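Local coordinates for putative drug/sodium antiporter (Escherichia coli, PDB 4Z3N), which probably works as an antiporter of the MATE family, moving organic compounds across the cell membrane, and is linked to transport of the genotoxin colibactin, at residues A[268-273]-A[407-412]; A[380-385]-A[441-446]. One frame throughout, in Å; residues are numbered along the deposited sequence.

Interaction 1: residues A[268-273]-A[407-412]; sequences LIIAVG and LLTLMR. With OLC ((2R)-2,3-dihydroxypropyl (9Z)-octadec-9-enoate), chain B.
Two carbonyls grip the backbone N of Arg412: Leu408 O holds it at 3.0 Å, and Thr409 O adds a weak second bond. The same residue reaches toward helix 250-284. Its CG stands anti to the backbone N (chi1 -162°) and its chain bends at chi3, and Ile270 CD1 meets the guanidinium at the edge, near its plane, 4.3 Å from Arg412 NH2. Ser389 OG, on helix 382-399, hydrogen-bonds NH1, which probably steadies the buried charge, while the monoolein tail passes by with C16 3.7 Å from Arg412 NE. The rest is apolar. The tip of Ile269, CD1, packs on Leu410 CD2, the two side chains crossing at about a right angle. On its other branch, Ile269 CG2 meets Thr409 CG2 at 3.9 Å. Thr409 presents this methyl while its OG1, anti to the carbonyl carbon, turns back to bond Ser405 O one helical turn earlier. Over these segments the axes approach to 9.7 Å and run parallel within 3°, side by side in the seventh and eleventh predicted transmembrane spans, as in the C-terminal six-helix bundle of the MATE fold.

Interaction 2: residues A[380-385]-A[441-446]; sequences ALALPF and SGTFVA. With OLC ((2R)-2,3-dihydroxypropyl (9Z)-octadec-9-enoate), chain B.
A tilted edge-to-face aromatic pair, Phe385 with Phe444, joins the tenth and twelfth predicted transmembrane spans in the C-terminal half of this MATE fold. The ring centroids are 5.1 Å apart and the planes meet at 56°, so the pair falls well short of a perpendicular T. One corner of Phe444 does the touching: CE1 comes over a face of Phe385, offset toward the rim, 3.7 Å from Phe385 CG. The next corner of the same ring, CZ, reaches Ala382 and lies 4.1 Å from its CB. The close-set part of the contact is deeper, at buried Thr443. Its CG2, anti to the backbone N (chi1 -77° for OG1), rests against segment 380-385, 3.6 Å from Ala382 O and 3.7 Å from Phe385 CB.

The looser side faces lipid. Thr443 OG1, the other branch, beside the backbone N, has the monoolein chain alongside, with OLC C13 at 3.5 Å, and the same chain runs past Ala382 CB and Leu383 CD2. A second monoolein touches Phe444. Both phenylalanines remain partly exposed, although Phe341 of helix 326-358 makes its own edge-to-face pair with Phe385. At the rim of the Phe385 ring, in its plane, sits a backbone carbonyl of the preceding turn, Leu381 O, 3.3 Å from Phe385 CD1.

How the interactions relate
Both contacts are partly buried, joining transmembrane helices around one monoolein molecule, with interaction 1 nearer the centre of the chain (about 13 Å between centres, against about 18 Å for interaction 2). They share no helix, yet they abut: Arg412 CG packs on Thr443 OG1 at 3.6 Å, and Arg412 CB also meets Ala446 CB. Helices 382-399 and 402-413, one from each contact, follow each other in the chain, and the four segments alternate along it. The chemistry differs with place: aliphatic branches beside a buried guanidinium in interaction 1, an edge-to-face aromatic pair beside a threonine methyl in interaction 2. Neither has a hydrogen bond across its segments.

Interaction 1: residues A[268-273]-A[407-412]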
ATOM      1  N   LEU A 268       6.866  -5.505   4.474  1.00 31.02           N
ATOM      2  CA  LEU A 268       7.290  -6.776   5.002  1.00 31.18           C
ATOM      3  C   LEU A 268       6.825  -6.909   6.454  1.00 31.08           C
ATOM      4  O   LEU A 268       6.103  -7.847   6.795  1.00 32.29           O
ATOM      5  CB  LEU A 268       8.804  -6.903   4.867  1.00 29.85           C
ATOM      6  CG  LEU A 268       9.466  -8.269   4.977  1.00 34.47           C
ATOM      7  CD1 LEU A 268       8.671  -9.330   4.215  1.00 31.41           C
ATOM      8  CD2 LEU A 268      10.901  -8.169   4.451  1.00 29.94           C
ATOM      9  N   ILE A 269       7.220  -5.945   7.281  1.00 30.38           N
ATOM     10  CA  ILE A 269       6.841  -5.885   8.686  1.00 28.52           C
ATOM     11  C   ILE A 269       5.331  -5.982   8.901  1.00 34.58           C
ATOM     12  O   ILE A 269       4.859  -6.628   9.850  1.00 35.01           O
ATOM     13  CB  ILE A 269       7.344  -4.580   9.329  1.00 27.52           C
ATOM     14  CG1 ILE A 269       8.873  -4.554   9.349  1.00 26.85           C
ATOM     15  CG2 ILE A 269       6.760  -4.410  10.744  1.00 26.27           C
ATOM     16  CD1 ILE A 269       9.463  -3.192   9.710  1.00 31.99           C
ATOM     17  N   ILE A 270       4.567  -5.332   8.032  1.00 31.45           N
ATOM     18  CA  ILE A 270       3.122  -5.412   8.119  1.00 31.79           C
ATOM     19  C   ILE A 270       2.678  -6.838   7.788  1.00 34.78           C
ATOM     20  O   ILE A 270       1.855  -7.410   8.495  1.00 39.53           O
ATOM     21  CB  ILE A 270       2.426  -4.405   7.187  1.00 27.67           C
ATOM     22  CG1 ILE A 270       2.654  -2.981   7.680  1.00 30.69           C
ATOM     23  CG2 ILE A 270       0.936  -4.678   7.126  1.00 26.86           C
ATOM     24  CD1 ILE A 270       2.150  -1.911   6.709  1.00 27.59           C
ATOM     25  N   ALA A 271       3.233  -7.415   6.727  1.00 30.95           N
ATOM     26  CA  ALA A 271       2.932  -8.798   6.379  1.00 31.58           C
ATOM     27  C   ALA A 271       3.306  -9.757   7.516  1.00 35.20           C
ATOM     28  O   ALA A 271       2.543 -10.677   7.826  1.00 39.87           O
ATOM     29  CB  ALA A 271       3.640  -9.193   5.091  1.00 27.62           C
ATOM     30  N   VAL A 272       4.464  -9.551   8.144  1.00 30.62           N
ATOM     31  CA  VAL A 272       4.897 -10.418   9.248  1.00 32.89           C
ATOM     32  C   VAL A 272       3.984 -10.318  10.463  1.00 39.54           C
ATOM     33  O   VAL A 272       3.773 -11.292  11.188  1.00 37.78           O
ATOM     34  CB  VAL A 272       6.324 -10.086   9.714  1.00 32.16           C
ATOM     35  CG1 VAL A 272       6.671 -10.890  10.956  1.00 33.68           C
ATOM     36  CG2 VAL A 272       7.320 -10.344   8.618  1.00 35.94           C
ATOM     37  N   GLY A 273       3.476  -9.113  10.703  1.00 41.10           N
ATOM     38  CA  GLY A 273       2.596  -8.873  11.824  1.00 37.04           C
ATOM     39  C   GLY A 273       1.287  -9.583  11.583  1.00 38.33           C
ATOM     40  O   GLY A 273       0.628 -10.005  12.531  1.00 39.91           O
ATOM     41  N   LEU A 407      10.904   2.682  12.386  1.00 27.12           N
ATOM     42  CA  LEU A 407      10.686   2.713  13.828  1.00 25.87           C
ATOM     43  C   LEU A 407       9.201   2.727  14.209  1.00 27.74           C
ATOM     44  O   LEU A 407       8.789   2.041  15.140  1.00 29.73           O
ATOM     45  CB  LEU A 407      11.381   3.925  14.442  1.00 24.53           C
ATOM     46  CG  LEU A 407      11.076   4.099  15.931  1.00 29.17           C
ATOM     47  CD1 LEU A 407      11.475   2.844  16.753  1.00 22.29           C
ATOM     48  CD2 LEU A 407      11.712   5.395  16.489  1.00 25.27           C
ATOM     49  N   LEU A 408       8.396   3.502  13.489  1.00 26.85           N
ATOM     50  CA  LEU A 408       6.982   3.629  13.816  1.00 25.59           C
ATOM     51  C   LEU A 408       6.202   2.402  13.356  1.00 26.80           C
ATOM     52  O   LEU A 408       5.250   1.974  14.000  1.00 27.86           O
ATOM     53  CB  LEU A 408       6.406   4.905  13.203  1.00 27.18           C
ATOM     54  CG  LEU A 408       6.837   6.191  13.922  1.00 25.34           C
ATOM     55  CD1 LEU A 408       6.577   7.431  13.067  1.00 25.97           C
ATOM     56  CD2 LEU A 408       6.153   6.303  15.275  1.00 22.69           C
ATOM     57  N   THR A 409       6.618   1.819  12.245  1.00 28.09           N
ATOM     58  CA  THR A 409       5.965   0.617  11.761  1.00 26.54           C
ATOM     59  C   THR A 409       6.280  -0.585  12.669  1.00 28.72           C
ATOM     60  O   THR A 409       5.438  -1.455  12.888  1.00 29.96           O
ATOM     61  CB  THR A 409       6.379   0.329  10.327  1.00 24.02           C
ATOM     62  OG1 THR A 409       6.079   1.478   9.529  1.00 28.15           O
ATOM     63  CG2 THR A 409       5.613  -0.858   9.779  1.00 25.61           C
ATOM     64  N   LEU A 410       7.494  -0.622  13.203  1.00 29.32           N
ATOM     65  CA  LEU A 410       7.902  -1.691  14.104  1.00 27.42           C
ATOM     66  C   LEU A 410       7.184  -1.569  15.423  1.00 28.53           C
ATOM     67  O   LEU A 410       6.793  -2.558  16.040  1.00 29.83           O
ATOM     68  CB  LEU A 410       9.406  -1.652  14.337  1.00 26.56           C
ATOM     69  CG  LEU A 410      10.254  -2.168  13.185  1.00 27.80           C
ATOM     70  CD1 LEU A 410      11.723  -1.965  13.506  1.00 24.38           C
ATOM     71  CD2 LEU A 410       9.930  -3.629  12.945  1.00 22.77           C
ATOM     72  N   MET A 411       7.036  -0.327  15.854  1.00 32.18           N
ATOM     73  CA  MET A 411       6.357  -0.010  17.092  1.00 29.44           C
ATOM     74  C   MET A 411       4.889  -0.373  16.986  1.00 29.10           C
ATOM     75  O   MET A 411       4.271  -0.734  17.978  1.00 33.48           O
ATOM     76  CB  MET A 411       6.523   1.474  17.421  1.00 29.39           C
ATOM     77  CG  MET A 411       6.117   1.852  18.842  1.00 42.01           C
ATOM     78  SD  MET A 411       7.305   1.282  20.076  1.00 52.38           S
ATOM     79  CE  MET A 411       8.641   0.786  18.987  1.00 31.53           C
ATOM     80  N   ARG A 412       4.320  -0.260  15.788  1.00 30.20           N
ATOM     81  CA  ARG A 412       2.902  -0.587  15.603  1.00 30.73           C
ATOM     82  C   ARG A 412       2.626  -2.088  15.447  1.00 28.85           C
ATOM     83  O   ARG A 412       1.707  -2.605  16.061  1.00 32.10           O
ATOM     84  CB  ARG A 412       2.308   0.175  14.406  1.00 25.93           C
ATOM     85  CG  ARG A 412       0.782   0.207  14.433  1.00 27.44           C
ATOM     86  CD  ARG A 412       0.121   1.009  13.307  1.00 30.35           C
ATOM     87  NE  ARG A 412       0.542   0.611  11.963  1.00 32.37           N
ATOM     88  CZ  ARG A 412       1.293   1.364  11.156  1.00 29.80           C
ATOM     89  NH1 ARG A 412       1.697   2.560  11.558  1.00 23.99           N
ATOM     90  NH2 ARG A 412       1.641   0.919   9.944  1.00 26.23           N
TER
HETATM   91  C18 OLC B 501      -1.281  -0.684   7.616  1.00 31.73           C
HETATM   92  C10 OLC B 501      -6.677  -2.525  14.311  1.00 35.79           C
HETATM   93  C9  OLC B 501      -7.126  -3.163  13.211  1.00 46.91           C
HETATM   94  C17 OLC B 501      -2.413  -1.012   8.570  1.00 34.66           C
HETATM   95  C11 OLC B 501      -5.198  -2.488  14.646  1.00 43.43           C
HETATM   96  C8  OLC B 501      -8.444  -3.919  13.274  1.00 47.11           C
HETATM   97  C24 OLC B 501      -0.681  -7.863  16.029  1.00 47.34           C
HETATM   98  C16 OLC B 501      -1.839  -1.286   9.941  1.00 36.84           C
HETATM   99  C12 OLC B 501      -4.353  -3.231  13.619  1.00 49.80           C
HETATM  100  C7  OLC B 501      -8.832  -4.499  11.926  1.00 44.03           C
HETATM  101  C15 OLC B 501      -2.957  -1.508  10.952  1.00 39.07           C
HETATM  102  C13 OLC B 501      -3.090  -2.425  13.310  1.00 45.87           C
HETATM  103  C6  OLC B 501      -8.032  -5.751  11.624  1.00 43.76           C
HETATM  104  C14 OLC B 501      -2.577  -2.640  11.898  1.00 45.13           C
HETATM  105  C5  OLC B 501      -8.010  -6.678  12.822  1.00 37.86           C
HETATM  106  C4  OLC B 501      -6.825  -7.628  12.714  1.00 41.27           C
HETATM  107  C3  OLC B 501      -5.556  -6.859  12.403  1.00 49.31           C
HETATM  108  C2  OLC B 501      -4.313  -7.674  12.706  1.00 41.76           C
HETATM  109  C21 OLC B 501      -1.474  -6.021  14.548  1.00 48.14           C
HETATM  110  C1  OLC B 501      -3.155  -6.747  13.050  1.00 53.05           C
HETATM  111  C22 OLC B 501      -0.294  -6.574  15.328  1.00 51.99           C
HETATM  112  O19 OLC B 501      -3.069  -5.624  12.573  1.00 60.14           O
HETATM  113  O25 OLC B 501       0.366  -8.802  15.893  1.00 43.36           O
HETATM  114  O23 OLC B 501       0.780  -6.835  14.445  1.00 53.79           O
HETATM  115  O20 OLC B 501      -2.238  -7.105  14.049  1.00 52.09           O

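Interaction 2: residues A[380-385]-A[441-446]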
ATOM      1  N   ALA A 380     -12.036  -2.066  16.019  1.00 32.97           N
ATOM      2  CA  ALA A 380     -12.377  -1.132  14.944  1.00 34.02           C
ATOM      3  C   ALA A 380     -11.988   0.313  15.239  1.00 30.33           C
ATOM      4  O   ALA A 380     -11.476   1.007  14.368  1.00 29.29           O
ATOM      5  CB  ALA A 380     -13.855  -1.200  14.634  1.00 37.73           C
ATOM      6  N   LEU A 381     -12.232   0.764  16.462  1.00 28.87           N
ATOM      7  CA  LEU A 381     -11.927   2.137  16.820  1.00 29.60           C
ATOM      8  C   LEU A 381     -10.426   2.407  16.810  1.00 29.51           C
ATOM      9  O   LEU A 381     -10.010   3.567  16.748  1.00 31.28           O
ATOM     10  CB  LEU A 381     -12.516   2.482  18.191  1.00 33.95           C
ATOM     11  CG  LEU A 381     -14.036   2.646  18.182  1.00 32.90           C
ATOM     12  CD1 LEU A 381     -14.612   2.811  19.585  1.00 27.87           C
ATOM     13  CD2 LEU A 381     -14.354   3.830  17.315  1.00 33.60           C
ATOM     14  N   ALA A 382      -9.617   1.356  16.867  1.00 25.36           N
ATOM     15  CA  ALA A 382      -8.175   1.533  16.763  1.00 25.53           C
ATOM     16  C   ALA A 382      -7.819   2.064  15.380  1.00 26.56           C
ATOM     17  O   ALA A 382      -6.869   2.830  15.239  1.00 27.90           O
ATOM     18  CB  ALA A 382      -7.441   0.248  17.034  1.00 24.15           C
ATOM     19  N   LEU A 383      -8.604   1.693  14.372  1.00 22.92           N
ATOM     20  CA  LEU A 383      -8.258   2.007  12.990  1.00 22.51           C
ATOM     21  C   LEU A 383      -7.927   3.489  12.731  1.00 25.25           C
ATOM     22  O   LEU A 383      -6.909   3.780  12.108  1.00 23.89           O
ATOM     23  CB  LEU A 383      -9.370   1.544  12.052  1.00 23.50           C
ATOM     24  CG  LEU A 383      -9.299   0.043  11.739  1.00 33.47           C
ATOM     25  CD1 LEU A 383     -10.580  -0.466  11.122  1.00 37.41           C
ATOM     26  CD2 LEU A 383      -8.137  -0.268  10.815  1.00 31.95           C
ATOM     27  N   PRO A 384      -8.766   4.424  13.207  1.00 24.75           N
ATOM     28  CA  PRO A 384      -8.500   5.851  12.957  1.00 25.29           C
ATOM     29  C   PRO A 384      -7.216   6.299  13.669  1.00 27.89           C
ATOM     30  O   PRO A 384      -6.505   7.210  13.218  1.00 23.91           O
ATOM     31  CB  PRO A 384      -9.735   6.551  13.527  1.00 26.98           C
ATOM     32  CG  PRO A 384     -10.386   5.533  14.456  1.00 26.42           C
ATOM     33  CD  PRO A 384     -10.064   4.203  13.867  1.00 26.61           C
ATOM     34  N   PHE A 385      -6.898   5.615  14.762  1.00 25.73           N
ATOM     35  CA  PHE A 385      -5.650   5.878  15.462  1.00 25.15           C
ATOM     36  C   PHE A 385      -4.420   5.429  14.659  1.00 28.44           C
ATOM     37  O   PHE A 385      -3.344   5.995  14.822  1.00 29.03           O
ATOM     38  CB  PHE A 385      -5.679   5.209  16.834  1.00 27.51           C
ATOM     39  CG  PHE A 385      -6.503   5.959  17.843  1.00 30.96           C
ATOM     40  CD1 PHE A 385      -7.840   5.655  18.019  1.00 26.34           C
ATOM     41  CD2 PHE A 385      -5.943   7.009  18.583  1.00 31.23           C
ATOM     42  CE1 PHE A 385      -8.608   6.362  18.922  1.00 27.45           C
ATOM     43  CE2 PHE A 385      -6.700   7.709  19.497  1.00 27.73           C
ATOM     44  CZ  PHE A 385      -8.038   7.386  19.669  1.00 28.43           C
ATOM     45  N   SER A 441      -2.825  -2.776  20.782  1.00 30.48           N
ATOM     46  CA  SER A 441      -2.052  -1.976  21.731  1.00 32.50           C
ATOM     47  C   SER A 441      -0.808  -1.317  21.105  1.00 27.60           C
ATOM     48  O   SER A 441      -0.356  -0.302  21.582  1.00 29.37           O
ATOM     49  CB  SER A 441      -1.639  -2.838  22.946  1.00 28.30           C
ATOM     50  OG  SER A 441      -0.660  -3.799  22.587  1.00 28.23           O
ATOM     51  N   GLY A 442      -0.261  -1.904  20.049  1.00 30.37           N
ATOM     52  CA  GLY A 442       0.817  -1.285  19.304  1.00 29.67           C
ATOM     53  C   GLY A 442       0.404  -0.007  18.590  1.00 31.18           C
ATOM     54  O   GLY A 442       1.204   0.913  18.449  1.00 30.29           O
ATOM     55  N   THR A 443      -0.850   0.048  18.142  1.00 33.16           N
ATOM     56  CA  THR A 443      -1.391   1.225  17.466  1.00 26.96           C
ATOM     57  C   THR A 443      -1.482   2.404  18.414  1.00 25.05           C
ATOM     58  O   THR A 443      -1.392   3.568  18.010  1.00 29.21           O
ATOM     59  CB  THR A 443      -2.805   0.930  16.850  1.00 28.08           C
ATOM     60  OG1 THR A 443      -2.648   0.179  15.640  1.00 29.04           O
ATOM     61  CG2 THR A 443      -3.569   2.223  16.529  1.00 20.71           C
ATOM     62  N   PHE A 444      -1.695   2.118  19.687  1.00 28.43           N
ATOM     63  CA  PHE A 444      -1.848   3.230  20.609  1.00 29.65           C
ATOM     64  C   PHE A 444      -0.488   3.790  21.018  1.00 26.51           C
ATOM     65  O   PHE A 444      -0.270   4.990  20.914  1.00 26.23           O
ATOM     66  CB  PHE A 444      -2.729   2.812  21.789  1.00 27.68           C
ATOM     67  CG  PHE A 444      -4.168   2.607  21.379  1.00 32.44           C
ATOM     68  CD1 PHE A 444      -4.961   3.696  21.012  1.00 29.85           C
ATOM     69  CD2 PHE A 444      -4.706   1.334  21.279  1.00 32.08           C
ATOM     70  CE1 PHE A 444      -6.278   3.513  20.594  1.00 29.58           C
ATOM     71  CE2 PHE A 444      -6.021   1.144  20.861  1.00 29.45           C
ATOM     72  CZ  PHE A 444      -6.805   2.238  20.522  1.00 30.00           C
ATOM     73  N   VAL A 445       0.439   2.918  21.397  1.00 25.91           N
ATOM     74  CA  VAL A 445       1.805   3.316  21.708  1.00 27.10           C
ATOM     75  C   VAL A 445       2.441   4.115  20.546  1.00 28.79           C
ATOM     76  O   VAL A 445       2.987   5.204  20.740  1.00 26.47           O
ATOM     77  CB  VAL A 445       2.655   2.064  22.044  1.00 27.99           C
ATOM     78  CG1 VAL A 445       4.070   2.441  22.474  1.00 25.76           C
ATOM     79  CG2 VAL A 445       1.992   1.287  23.145  1.00 25.64           C
ATOM     80  N   ALA A 446       2.341   3.564  19.342  1.00 27.89           N
ATOM     81  CA  ALA A 446       2.841   4.200  18.135  1.00 27.12           C
ATOM     82  C   ALA A 446       2.178   5.561  17.848  1.00 26.90           C
ATOM     83  O   ALA A 446       2.791   6.449  17.254  1.00 26.19           O
ATOM     84  CB  ALA A 446       2.653   3.253  16.944  1.00 25.99           C
TER
HETATM   85  C18 OLC B 501      -1.281  -0.684   7.616  1.00 31.73           C
HETATM   86  C10 OLC B 501      -6.677  -2.525  14.311  1.00 35.79           C
HETATM   87  C9  OLC B 501      -7.126  -3.163  13.211  1.00 46.91           C
HETATM   88  C17 OLC B 501      -2.413  -1.012   8.570  1.00 34.66           C
HETATM   89  C11 OLC B 501      -5.198  -2.488  14.646  1.00 43.43           C
HETATM   90  C8  OLC B 501      -8.444  -3.919  13.274  1.00 47.11           C
HETATM   91  C24 OLC B 501      -0.681  -7.863  16.029  1.00 47.34           C
HETATM   92  C16 OLC B 501      -1.839  -1.286   9.941  1.00 36.84           C
HETATM   93  C12 OLC B 501      -4.353  -3.231  13.619  1.00 49.80           C
HETATM   94  C7  OLC B 501      -8.832  -4.499  11.926  1.00 44.03           C
HETATM   95  C15 OLC B 501      -2.957  -1.508  10.952  1.00 39.07           C
HETATM   96  C13 OLC B 501      -3.090  -2.425  13.310  1.00 45.87           C
HETATM   97  C6  OLC B 501      -8.032  -5.751  11.624  1.00 43.76           C
HETATM   98  C14 OLC B 501      -2.577  -2.640  11.898  1.00 45.13           C
HETATM   99  C5  OLC B 501      -8.010  -6.678  12.822  1.00 37.86           C
HETATM  100  C4  OLC B 501      -6.825  -7.628  12.714  1.00 41.27           C
HETATM  101  C3  OLC B 501      -5.556  -6.859  12.403  1.00 49.31           C
HETATM  102  C2  OLC B 501      -4.313  -7.674  12.706  1.00 41.76           C
HETATM  103  C21 OLC B 501      -1.474  -6.021  14.548  1.00 48.14           C
HETATM  104  C1  OLC B 501      -3.155  -6.747  13.050  1.00 53.05           C
HETATM  105  C22 OLC B 501      -0.294  -6.574  15.328  1.00 51.99           C
HETATM  106  O19 OLC B 501      -3.069  -5.624  12.573  1.00 60.14           O
HETATM  107  O25 OLC B 501       0.366  -8.802  15.893  1.00 43.36           O
HETATM  108  O23 OLC B 501       0.780  -6.835  14.445  1.00 53.79           O
HETATM  109  O20 OLC B 501      -2.238  -7.105  14.049  1.00 52.09           O